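Putative glutaryl-CoA dehydrogenase (Thermus thermophilus, PDB 2EBA) is a flavoprotein of the acyl-CoA dehydrogenase family that binds flavin-adenine dinucleotide and assembles from four copies of one chain. Local coordinates at residues Leu2-Leu7 and Trp293-Leu298; Lys20-Phe25 and Cys79-Arg84; Asp36-Gly41 and Ser206-Val211; Asp153-Asn158 and Leu185-Pro190. All coordinates share one frame; numbering follows the deposited sequence.

Contact 1: Leu2-Leu7 and Trp293-Leu298; sequences LDFYAL and WHTEGL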
# COMPACT_ATOMS: atom_id res chain seq x y z
N LEU A 2 -10.44 19.81 -14.50
CA LEU A 2 -9.96 19.78 -13.13
C LEU A 2 -8.51 20.27 -13.16
O LEU A 2 -7.67 19.74 -13.90
CB LEU A 2 -10.04 18.34 -12.59
CG LEU A 2 -9.42 18.03 -11.22
CD1 LEU A 2 -10.11 18.82 -10.13
CD2 LEU A 2 -9.54 16.54 -10.95
N ASP A 3 -8.20 21.28 -12.37
CA ASP A 3 -6.85 21.83 -12.38
C ASP A 3 -6.53 22.49 -11.04
O ASP A 3 -6.64 23.70 -10.90
CB ASP A 3 -6.76 22.85 -13.51
CG ASP A 3 -5.36 23.26 -13.82
OD1 ASP A 3 -4.42 22.56 -13.40
OD2 ASP A 3 -5.19 24.27 -14.52
N PHE A 4 -6.10 21.68 -10.08
CA PHE A 4 -5.79 22.17 -8.75
C PHE A 4 -4.56 23.08 -8.69
O PHE A 4 -4.51 23.98 -7.86
CB PHE A 4 -5.62 20.99 -7.78
CG PHE A 4 -5.48 21.39 -6.34
CD1 PHE A 4 -6.42 22.21 -5.73
CD2 PHE A 4 -4.41 20.92 -5.58
CE1 PHE A 4 -6.30 22.56 -4.39
CE2 PHE A 4 -4.29 21.27 -4.23
CZ PHE A 4 -5.24 22.09 -3.64
N TYR A 5 -3.59 22.85 -9.56
CA TYR A 5 -2.37 23.66 -9.57
C TYR A 5 -2.32 24.68 -10.70
O TYR A 5 -1.25 25.17 -11.07
CB TYR A 5 -1.13 22.75 -9.63
CG TYR A 5 -0.56 22.36 -8.28
CD1 TYR A 5 -1.36 22.30 -7.13
CD2 TYR A 5 0.79 22.02 -8.15
CE1 TYR A 5 -0.82 21.92 -5.89
CE2 TYR A 5 1.33 21.63 -6.91
CZ TYR A 5 0.52 21.58 -5.79
OH TYR A 5 1.03 21.20 -4.57
N ALA A 6 -3.50 24.99 -11.24
CA ALA A 6 -3.67 25.95 -12.33
C ALA A 6 -2.65 25.83 -13.45
O ALA A 6 -2.05 26.83 -13.87
CB ALA A 6 -3.64 27.39 -11.78
N LEU A 7 -2.49 24.61 -13.96
CA LEU A 7 -1.57 24.37 -15.05
C LEU A 7 -2.12 24.97 -16.34
O LEU A 7 -1.38 25.10 -17.32
CB LEU A 7 -1.37 22.86 -15.28
CG LEU A 7 -0.26 22.06 -14.58
CD1 LEU A 7 0.69 22.95 -13.77
CD2 LEU A 7 -0.91 21.05 -13.67
N TRP A 293 -3.16 12.74 -6.80
CA TRP A 293 -2.68 12.01 -7.96
C TRP A 293 -2.92 12.76 -9.27
O TRP A 293 -2.06 12.81 -10.13
CB TRP A 293 -3.36 10.65 -8.02
CG TRP A 293 -2.88 9.71 -6.98
CD1 TRP A 293 -1.68 9.74 -6.34
CD2 TRP A 293 -3.56 8.54 -6.50
NE1 TRP A 293 -1.57 8.66 -5.50
CE2 TRP A 293 -2.71 7.91 -5.58
CE3 TRP A 293 -4.80 7.97 -6.78
CZ2 TRP A 293 -3.06 6.73 -4.91
CZ3 TRP A 293 -5.16 6.80 -6.12
CH2 TRP A 293 -4.29 6.19 -5.20
N HIS A 294 -4.11 13.33 -9.40
CA HIS A 294 -4.45 14.07 -10.60
C HIS A 294 -3.52 15.24 -10.83
O HIS A 294 -3.10 15.48 -11.96
CB HIS A 294 -5.89 14.55 -10.52
CG HIS A 294 -6.36 15.23 -11.77
ND1 HIS A 294 -6.18 16.58 -11.99
CD2 HIS A 294 -7.00 14.74 -12.86
CE1 HIS A 294 -6.69 16.89 -13.17
NE2 HIS A 294 -7.19 15.80 -13.72
N THR A 295 -3.18 15.96 -9.77
CA THR A 295 -2.29 17.11 -9.87
C THR A 295 -0.89 16.65 -10.28
O THR A 295 -0.26 17.28 -11.12
CB THR A 295 -2.22 17.84 -8.51
OG1 THR A 295 -3.54 18.26 -8.13
CG2 THR A 295 -1.30 19.04 -8.58
N GLU A 296 -0.43 15.56 -9.69
CA GLU A 296 0.88 15.00 -10.00
C GLU A 296 0.90 14.55 -11.45
O GLU A 296 1.86 14.79 -12.18
CB GLU A 296 1.16 13.81 -9.08
CG GLU A 296 1.45 14.22 -7.65
CD GLU A 296 1.55 13.04 -6.71
OE1 GLU A 296 2.03 13.23 -5.57
OE2 GLU A 296 1.13 11.92 -7.09
N GLY A 297 -0.18 13.91 -11.88
CA GLY A 297 -0.26 13.43 -13.24
C GLY A 297 -0.24 14.51 -14.30
O GLY A 297 0.45 14.36 -15.29
N LEU A 298 -1.01 15.57 -14.11
CA LEU A 298 -1.03 16.66 -15.08
C LEU A 298 0.34 17.29 -15.26
O LEU A 298 0.75 17.61 -16.38
CB LEU A 298 -2.01 17.75 -14.67
CG LEU A 298 -3.46 17.59 -15.07
CD1 LEU A 298 -4.16 18.92 -14.86
CD2 LEU A 298 -3.58 17.18 -16.53
O HOH W 1 -5.39 18.76 -10.64
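Leu2 lies on the imidazole of His294, and with this CH-pi contact the irregular N-terminal segment 2-7 begins its path across helix 281-309 of the C-terminal helical domain. The methyl CD2 sits over the ring centre, 3.4 Å from the His294 centroid and 6° off the normal. A second CH-pi contact follows at Tyr5: Thr295 CG2, anti to its backbone N (OG1 chi1 -59°), stands over one face of the phenol, 3.4 Å from Tyr5 CG and displaced toward the rim. Apolar packing continues where Leu7 CD2 meets Leu298 CB at 3.6 Å.

The polar contacts pass through water. One molecule accepts from Phe4 N at 3.1 Å and also bonds His294 ND1 at 2.7 Å, in the plane of the imidazole, and Thr295 OG1 at 3.2 Å. Thr295 OG1 is bonded as well to Leu291 O of its own helix, and His294 NE2 to Tyr80 OH, so both imidazole nitrogens are engaged and the rotation of the ring is fixed. Within the loop, Leu7 N gives a bond to Asp3 OD1 (2.9 Å) just past the type I turn Asp3-Ala6, while Asp3 OD2 takes Glu8 N.

The second subunit packs against both segments: its Gln317 receives the Tyr5 hydroxyl through O and reaches Phe4 O through NE2, and its Arg303 bonds Tyr5 O. With no direct hydrogen bond between the two segments, methyl-on-ring contacts, leucine packing and one shared water join the N-terminal loop to the helix beside a subunit interface.

Contact 2: Lys20-Phe25 and Cys79-Arg84; sequences KAARRF and CYELER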
# COMPACT_ATOMS: atom_id res chain seq x y z
N LYS A 20 -11.41 23.11 -24.79
CA LYS A 20 -12.80 23.48 -24.63
C LYS A 20 -13.70 22.88 -25.70
O LYS A 20 -14.79 22.41 -25.40
CB LYS A 20 -12.95 24.99 -24.65
CG LYS A 20 -11.99 25.72 -23.70
CD LYS A 20 -12.54 25.81 -22.26
CE LYS A 20 -11.66 25.07 -21.29
NZ LYS A 20 -12.26 24.92 -19.92
N ALA A 21 -13.25 22.91 -26.95
CA ALA A 21 -14.07 22.41 -28.05
C ALA A 21 -14.22 20.89 -27.98
O ALA A 21 -15.31 20.36 -28.26
CB ALA A 21 -13.40 22.77 -29.36
N ALA A 22 -13.14 20.19 -27.64
CA ALA A 22 -13.14 18.74 -27.59
C ALA A 22 -14.24 18.33 -26.59
O ALA A 22 -15.06 17.44 -26.89
CB ALA A 22 -11.81 18.24 -27.09
N ARG A 23 -14.29 18.95 -25.40
CA ARG A 23 -15.28 18.62 -24.38
C ARG A 23 -16.68 19.00 -24.92
O ARG A 23 -17.63 18.25 -24.69
CB ARG A 23 -14.97 19.41 -23.08
CG ARG A 23 -16.03 19.23 -21.99
CD ARG A 23 -15.61 19.52 -20.52
NE ARG A 23 -14.32 18.93 -20.15
CZ ARG A 23 -13.81 18.91 -18.92
NH1 ARG A 23 -14.48 19.45 -17.90
NH2 ARG A 23 -12.61 18.38 -18.70
N ARG A 24 -16.86 20.12 -25.63
CA ARG A 24 -18.20 20.44 -26.13
C ARG A 24 -18.66 19.37 -27.12
O ARG A 24 -19.77 18.87 -27.02
CB ARG A 24 -18.22 21.79 -26.88
CG ARG A 24 -18.51 22.92 -25.92
CD ARG A 24 -18.86 24.18 -26.67
NE ARG A 24 -17.80 25.18 -26.52
CZ ARG A 24 -16.90 25.46 -27.45
NH1 ARG A 24 -16.94 24.82 -28.62
NH2 ARG A 24 -15.95 26.35 -27.21
N PHE A 25 -17.81 19.00 -28.07
CA PHE A 25 -18.19 17.97 -29.03
C PHE A 25 -18.54 16.65 -28.36
O PHE A 25 -19.65 16.16 -28.52
CB PHE A 25 -17.08 17.82 -30.04
CG PHE A 25 -16.98 16.48 -30.64
CD1 PHE A 25 -18.04 15.95 -31.38
CD2 PHE A 25 -15.84 15.72 -30.46
CE1 PHE A 25 -17.96 14.65 -31.92
CE2 PHE A 25 -15.74 14.44 -31.00
CZ PHE A 25 -16.81 13.91 -31.73
N CYS A 79 -6.61 13.83 -25.95
CA CYS A 79 -6.63 12.49 -25.38
C CYS A 79 -7.30 12.54 -24.02
O CYS A 79 -8.09 11.67 -23.67
CB CYS A 79 -5.20 11.96 -25.24
SG CYS A 79 -4.51 11.39 -26.80
N TYR A 80 -6.99 13.60 -23.28
CA TYR A 80 -7.53 13.85 -21.95
C TYR A 80 -9.06 13.83 -21.99
O TYR A 80 -9.73 13.08 -21.27
CB TYR A 80 -7.04 15.23 -21.47
CG TYR A 80 -7.42 15.58 -20.05
CD1 TYR A 80 -6.58 15.26 -18.98
CD2 TYR A 80 -8.64 16.20 -19.77
CE1 TYR A 80 -6.94 15.54 -17.66
CE2 TYR A 80 -9.02 16.48 -18.46
CZ TYR A 80 -8.16 16.15 -17.41
OH TYR A 80 -8.51 16.42 -16.11
N GLU A 81 -9.60 14.69 -22.85
CA GLU A 81 -11.04 14.81 -23.01
C GLU A 81 -11.68 13.53 -23.57
O GLU A 81 -12.77 13.14 -23.17
CB GLU A 81 -11.36 16.02 -23.91
CG GLU A 81 -11.08 17.37 -23.26
CD GLU A 81 -11.79 17.53 -21.91
OE1 GLU A 81 -13.00 17.23 -21.83
OE2 GLU A 81 -11.14 17.95 -20.94
N LEU A 82 -10.98 12.87 -24.49
CA LEU A 82 -11.49 11.63 -25.05
C LEU A 82 -11.65 10.57 -23.95
O LEU A 82 -12.74 10.03 -23.75
CB LEU A 82 -10.53 11.11 -26.13
CG LEU A 82 -10.62 11.71 -27.54
CD1 LEU A 82 -9.39 11.35 -28.32
CD2 LEU A 82 -11.86 11.19 -28.23
N GLU A 83 -10.56 10.29 -23.23
CA GLU A 83 -10.54 9.29 -22.17
C GLU A 83 -11.52 9.61 -21.06
O GLU A 83 -12.11 8.73 -20.45
CB GLU A 83 -9.14 9.18 -21.58
CG GLU A 83 -8.92 7.93 -20.75
CD GLU A 83 -7.80 7.08 -21.30
OE1 GLU A 83 -6.82 7.67 -21.83
OE2 GLU A 83 -7.89 5.84 -21.21
N ARG A 84 -11.69 10.90 -20.78
CA ARG A 84 -12.60 11.33 -19.74
C ARG A 84 -14.02 10.80 -20.05
O ARG A 84 -14.86 10.62 -19.15
CB ARG A 84 -12.61 12.83 -19.70
CG ARG A 84 -13.54 13.47 -18.72
CD ARG A 84 -13.31 14.95 -18.88
NE ARG A 84 -14.38 15.80 -18.36
CZ ARG A 84 -15.59 15.92 -18.91
NH1 ARG A 84 -15.92 15.24 -20.02
NH2 ARG A 84 -16.48 16.75 -18.37
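The guanidinium planes of Arg23 and Arg84 lie one on the other, centres 3.5 Å apart and 25° from parallel, with Arg84 NE over the centre of the Arg23 group and Arg23 NE over that of Arg84. At the edge of the Arg23 plane stands the carboxylate of Glu81, and Tyr80 CE2 comes up to the same edge near NH2. The three charged residues form a salt-bridge network between two nearly parallel helices, 13-29 and 72-85, of the N-terminal helical domain; the short segments cross at -22° with their axes 9.1 Å apart.

Arg23 grips Glu81 side-on. Its NE bonds OE1 at 2.7 Å on the syn side, though well out of the carboxylate plane, and its NH2 bonds OE2 at 2.7 Å through the syn lone pair. The arginine chain bends at chi3 (-46°), which turns NE off the line of CB, CG and CD, toward Glu81 OE1, and Glu81 bends in its turn at chi2.

Stacked cations would repel each other, yet two carboxylates flank this pair: Glu257, on helix 235-269, forms salt bridges with both Arg23 NH2 and Arg84 NE, and its other oxygen bonds the Tyr80 hydroxyl. Glu81 and Glu257 together probably offset much of the repulsion. Arg84 has, in addition, a weak, long ion pair with Glu27. Away from the charges, on the side that Phe56 covers, the helices meet through Ala22, whose CB rests 3.9 Å from Glu81 CB.

Contact 3: Asp36-Gly41 and Ser206-Val211; sequences DWWEEG and SLRASV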
# COMPACT_ATOMS: atom_id res chain seq x y z
N ASP A 36 -24.70 2.89 -23.25
CA ASP A 36 -25.22 1.93 -24.21
C ASP A 36 -24.15 1.33 -25.11
O ASP A 36 -24.10 0.12 -25.27
CB ASP A 36 -26.30 2.60 -25.03
CG ASP A 36 -27.38 3.21 -24.15
OD1 ASP A 36 -27.43 2.87 -22.95
OD2 ASP A 36 -28.18 4.03 -24.63
N TRP A 37 -23.29 2.14 -25.70
CA TRP A 37 -22.28 1.56 -26.57
C TRP A 37 -21.32 0.60 -25.83
O TRP A 37 -21.01 -0.47 -26.36
CB TRP A 37 -21.49 2.66 -27.27
CG TRP A 37 -22.31 3.58 -28.13
CD1 TRP A 37 -23.51 3.30 -28.77
CD2 TRP A 37 -21.95 4.90 -28.54
NE1 TRP A 37 -23.90 4.38 -29.54
CE2 TRP A 37 -22.96 5.37 -29.42
CE3 TRP A 37 -20.86 5.74 -28.24
CZ2 TRP A 37 -22.91 6.65 -30.00
CZ3 TRP A 37 -20.82 7.00 -28.82
CH2 TRP A 37 -21.84 7.44 -29.69
N TRP A 38 -20.87 0.98 -24.63
CA TRP A 38 -19.96 0.14 -23.85
C TRP A 38 -20.74 -1.15 -23.55
O TRP A 38 -20.24 -2.27 -23.76
CB TRP A 38 -19.60 0.84 -22.54
CG TRP A 38 -18.49 0.19 -21.80
CD1 TRP A 38 -17.15 0.41 -21.97
CD2 TRP A 38 -18.60 -0.89 -20.87
NE1 TRP A 38 -16.42 -0.46 -21.20
CE2 TRP A 38 -17.29 -1.28 -20.51
CE3 TRP A 38 -19.69 -1.58 -20.31
CZ2 TRP A 38 -17.02 -2.32 -19.63
CZ3 TRP A 38 -19.43 -2.62 -19.42
CH2 TRP A 38 -18.11 -2.98 -19.09
N GLU A 39 -21.97 -0.96 -23.09
CA GLU A 39 -22.88 -2.05 -22.74
C GLU A 39 -23.06 -3.04 -23.89
O GLU A 39 -22.89 -4.25 -23.69
CB GLU A 39 -24.22 -1.46 -22.38
CG GLU A 39 -24.88 -2.02 -21.19
CD GLU A 39 -26.03 -1.15 -20.75
OE1 GLU A 39 -25.78 0.09 -20.57
OE2 GLU A 39 -27.14 -1.68 -20.57
N GLU A 40 -23.45 -2.57 -25.08
CA GLU A 40 -23.63 -3.50 -26.19
C GLU A 40 -22.30 -3.83 -26.86
O GLU A 40 -22.25 -4.52 -27.86
CB GLU A 40 -24.66 -2.98 -27.20
CG GLU A 40 -24.51 -1.54 -27.62
CD GLU A 40 -25.86 -0.84 -27.68
OE1 GLU A 40 -26.61 -0.93 -26.69
OE2 GLU A 40 -26.16 -0.20 -28.70
N GLY A 41 -21.22 -3.32 -26.29
CA GLY A 41 -19.90 -3.60 -26.82
C GLY A 41 -19.66 -3.17 -28.24
O GLY A 41 -19.14 -3.94 -29.04
N SER A 206 -13.71 -5.48 -20.71
CA SER A 206 -12.95 -4.24 -20.62
C SER A 206 -12.78 -3.66 -22.01
O SER A 206 -12.66 -4.38 -22.99
CB SER A 206 -11.58 -4.52 -20.01
OG SER A 206 -10.76 -3.38 -20.10
N LEU A 207 -12.77 -2.33 -22.10
CA LEU A 207 -12.62 -1.65 -23.37
C LEU A 207 -13.64 -2.17 -24.39
O LEU A 207 -13.31 -2.50 -25.53
CB LEU A 207 -11.19 -1.82 -23.89
CG LEU A 207 -10.70 -0.57 -24.62
CD1 LEU A 207 -10.41 0.53 -23.60
CD2 LEU A 207 -9.47 -0.88 -25.45
N ARG A 208 -14.90 -2.25 -23.97
CA ARG A 208 -15.96 -2.76 -24.83
C ARG A 208 -16.38 -1.82 -25.95
O ARG A 208 -16.89 -2.27 -26.98
CB ARG A 208 -17.17 -3.14 -23.98
CG ARG A 208 -16.93 -4.39 -23.16
CD ARG A 208 -18.07 -4.67 -22.20
NE ARG A 208 -19.33 -4.94 -22.88
CZ ARG A 208 -19.59 -6.03 -23.59
NH1 ARG A 208 -18.69 -6.98 -23.74
NH2 ARG A 208 -20.77 -6.17 -24.17
N ALA A 209 -16.17 -0.52 -25.76
CA ALA A 209 -16.48 0.48 -26.78
C ALA A 209 -15.21 0.61 -27.62
O ALA A 209 -14.53 1.64 -27.61
CB ALA A 209 -16.82 1.81 -26.13
N SER A 210 -14.89 -0.45 -28.34
CA SER A 210 -13.69 -0.50 -29.17
C SER A 210 -13.63 -1.87 -29.83
O SER A 210 -14.13 -2.84 -29.27
CB SER A 210 -12.44 -0.30 -28.31
OG SER A 210 -11.27 -0.77 -28.96
N VAL A 211 -13.03 -1.95 -31.01
CA VAL A 211 -12.92 -3.25 -31.65
C VAL A 211 -11.51 -3.80 -31.50
O VAL A 211 -10.51 -3.12 -31.74
CB VAL A 211 -13.40 -3.22 -33.17
CG1 VAL A 211 -14.14 -1.90 -33.45
CG2 VAL A 211 -12.24 -3.46 -34.14
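Arg208 reaches from the loop between strands 196-200 and 212-217 to the C-terminal end of helix 31-39 and gives NE and NH2 to main-chain oxygens there. That end is a Schellman motif, with Gly41 at positive phi leaving the helix and Gly41 N bonded to Trp38 O. Arg208 NH2 donates to Glu39 O at 2.9 Å in a nearly straight bond (172°); the acceptor lies in the guanidinium plane, whereas the nitrogen stands above the plane of the carbonyl. A weaker bond runs from Arg208 NE to Trp38 O, 3.0 Å long and bent to 130°, which makes this oxygen a shared acceptor. The last arm, NH1, is taken by Lys204 O in the arginine's own loop, so the cation contacts three main-chain oxygens, the one of Trp38 only weakly. Carbonyls at a helix C-terminus carry partial negative charge, and a guanidinium would be favoured among them.

The bend at chi3 (63°) swings NE off the aliphatic chain, whose CD packs over one face of the Trp38 indole, 3.5 Å from the centre of the six-membered ring. The guanidinium itself is turned steeply from the indole. Helix 351-361 also packs against Trp38, as does Met205 of the third subunit.

The loop thus links the N-terminal helices to the middle beta domain beside the cofactor: the next residue back, Leu207, touches FAD. Gly41 lies against the guanidinium face, and its CA also makes a C-H...O contact with Arg208 O at 3.3 Å.

Contact 4: Asp153-Asn158 and Leu185-Pro190; sequences DTWVLN and LGFLVP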
# COMPACT_ATOMS: atom_id res chain seq x y z
N ASP A 153 10.90 -8.94 -55.30
CA ASP A 153 10.44 -7.59 -55.02
C ASP A 153 9.11 -7.53 -54.31
O ASP A 153 8.45 -6.49 -54.27
CB ASP A 153 10.34 -6.76 -56.30
CG ASP A 153 11.39 -5.68 -56.36
OD1 ASP A 153 12.07 -5.46 -55.33
OD2 ASP A 153 11.53 -5.05 -57.43
N THR A 154 8.68 -8.66 -53.77
CA THR A 154 7.45 -8.70 -53.01
C THR A 154 7.81 -9.54 -51.79
O THR A 154 8.74 -10.35 -51.85
CB THR A 154 6.26 -9.34 -53.78
OG1 THR A 154 6.53 -10.72 -54.04
CG2 THR A 154 5.99 -8.60 -55.10
N TRP A 155 7.10 -9.33 -50.69
CA TRP A 155 7.34 -10.08 -49.46
C TRP A 155 6.14 -10.94 -49.12
O TRP A 155 5.00 -10.53 -49.34
CB TRP A 155 7.58 -9.14 -48.27
CG TRP A 155 8.73 -8.23 -48.39
CD1 TRP A 155 8.80 -7.10 -49.15
CD2 TRP A 155 9.98 -8.34 -47.71
NE1 TRP A 155 10.02 -6.49 -48.98
CE2 TRP A 155 10.77 -7.23 -48.10
CE3 TRP A 155 10.51 -9.27 -46.81
CZ2 TRP A 155 12.06 -7.03 -47.63
CZ3 TRP A 155 11.80 -9.07 -46.33
CH2 TRP A 155 12.57 -7.95 -46.74
N VAL A 156 6.39 -12.13 -48.58
CA VAL A 156 5.31 -13.03 -48.17
C VAL A 156 5.36 -13.09 -46.66
O VAL A 156 6.37 -13.48 -46.08
CB VAL A 156 5.45 -14.46 -48.75
CG1 VAL A 156 6.66 -15.17 -48.16
CG2 VAL A 156 4.19 -15.25 -48.46
N LEU A 157 4.27 -12.68 -46.03
CA LEU A 157 4.19 -12.65 -44.58
C LEU A 157 3.33 -13.78 -44.02
O LEU A 157 2.28 -14.12 -44.58
CB LEU A 157 3.63 -11.30 -44.11
CG LEU A 157 4.55 -10.07 -44.05
CD1 LEU A 157 5.39 -9.97 -45.31
CD2 LEU A 157 3.70 -8.82 -43.87
N ASN A 158 3.79 -14.35 -42.91
CA ASN A 158 3.10 -15.44 -42.22
C ASN A 158 3.25 -15.24 -40.71
O ASN A 158 4.35 -15.16 -40.19
CB ASN A 158 3.69 -16.81 -42.59
CG ASN A 158 3.19 -17.33 -43.93
OD1 ASN A 158 2.02 -17.70 -44.07
ND2 ASN A 158 4.07 -17.37 -44.92
N LEU A 185 11.12 -5.56 -39.35
CA LEU A 185 10.69 -4.73 -40.46
C LEU A 185 9.23 -4.36 -40.28
O LEU A 185 8.52 -5.01 -39.53
CB LEU A 185 10.87 -5.47 -41.78
CG LEU A 185 12.31 -5.79 -42.20
CD1 LEU A 185 12.27 -6.63 -43.47
CD2 LEU A 185 13.09 -4.48 -42.42
N GLY A 186 8.79 -3.32 -40.98
CA GLY A 186 7.40 -2.91 -40.88
C GLY A 186 6.70 -2.77 -42.22
O GLY A 186 7.18 -2.06 -43.11
N PHE A 187 5.55 -3.42 -42.35
CA PHE A 187 4.79 -3.37 -43.59
C PHE A 187 3.43 -2.70 -43.47
O PHE A 187 2.76 -2.79 -42.44
CB PHE A 187 4.60 -4.78 -44.14
CG PHE A 187 5.86 -5.60 -44.18
CD1 PHE A 187 6.31 -6.26 -43.04
CD2 PHE A 187 6.61 -5.68 -45.35
CE1 PHE A 187 7.49 -7.00 -43.07
CE2 PHE A 187 7.78 -6.41 -45.39
CZ PHE A 187 8.23 -7.07 -44.25
N LEU A 188 3.03 -2.02 -44.54
CA LEU A 188 1.71 -1.38 -44.61
C LEU A 188 0.92 -2.39 -45.44
O LEU A 188 0.94 -2.38 -46.66
CB LEU A 188 1.79 -0.03 -45.35
CG LEU A 188 2.80 0.93 -44.73
CD1 LEU A 188 2.75 2.27 -45.45
CD2 LEU A 188 2.51 1.09 -43.25
N VAL A 189 0.26 -3.29 -44.72
CA VAL A 189 -0.52 -4.39 -45.30
C VAL A 189 -2.00 -4.10 -45.47
O VAL A 189 -2.72 -3.93 -44.49
CB VAL A 189 -0.40 -5.65 -44.40
CG1 VAL A 189 -1.19 -6.81 -45.01
CG2 VAL A 189 1.05 -6.01 -44.22
N PRO A 190 -2.47 -4.02 -46.72
CA PRO A 190 -3.90 -3.76 -46.92
C PRO A 190 -4.64 -4.95 -46.28
O PRO A 190 -4.14 -6.07 -46.31
CB PRO A 190 -4.03 -3.71 -48.44
CG PRO A 190 -2.70 -3.13 -48.86
CD PRO A 190 -1.73 -3.92 -47.99
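Phe187 projects from strand 184-190 into the hollow between Trp155 and Leu157, neighbours on one side of strand 154-165. Its edge is turned to the face of the indole in a T-shaped pair, the ring centroids 5.1 Å apart and the planes at 63°. The atom that leads is CE2, which stands 3.6 Å from Trp155 CG over the five-membered ring, offset toward the rim.

Leu157 closes the hollow from another direction. Its CD1 lies over the centre of the Phe187 ring at 4.1 Å, while CD2 reaches Phe187 CD1 at 3.7 Å and fills the gap toward Val189, whose CG2 is 3.9 Å away. At the other end of the row, Leu185 CD1 packs against the six-membered ring of the indole, 3.5 Å from Trp155 CH2. Leu185 CD1 and Phe187 CE2 approach the indole from the same side, the one near the six-membered ring, the other over the five-membered ring.

The strands run almost perpendicular, at 92° with axes 10.5 Å apart, and belong to different sheets of the middle domain, so side chains alone bridge the space. Ala148 and Ile175 add to this core, and Trp155 NE1 is bonded to Glu224. With no hydrogen bond across it, the contact is a wholly apolar interlock, and the cohesion of the two sheets here rests on shape and burial.

Overall arrangement
The chain opens with contact 1, whose N-terminal loop meets the C-terminal helix 281-309, so that the other three contacts fall between its two segments. Contacts 1 and 2, with centres 16 Å apart, touch where Tyr80 probably hydrogen-bonds His294, tying N-terminal and C-terminal helices together. Helices 13-29 and 31-39 follow one another and lead from contact 2 to contact 3, about 19 Å away between centres, where the helical part joins the beta domain. Contact 4 lies wholly within that domain, its centre 44 Å from that of contact 1 on the opposite side of the chain's centre. Together they sample the helix-beta-helix architecture of the family.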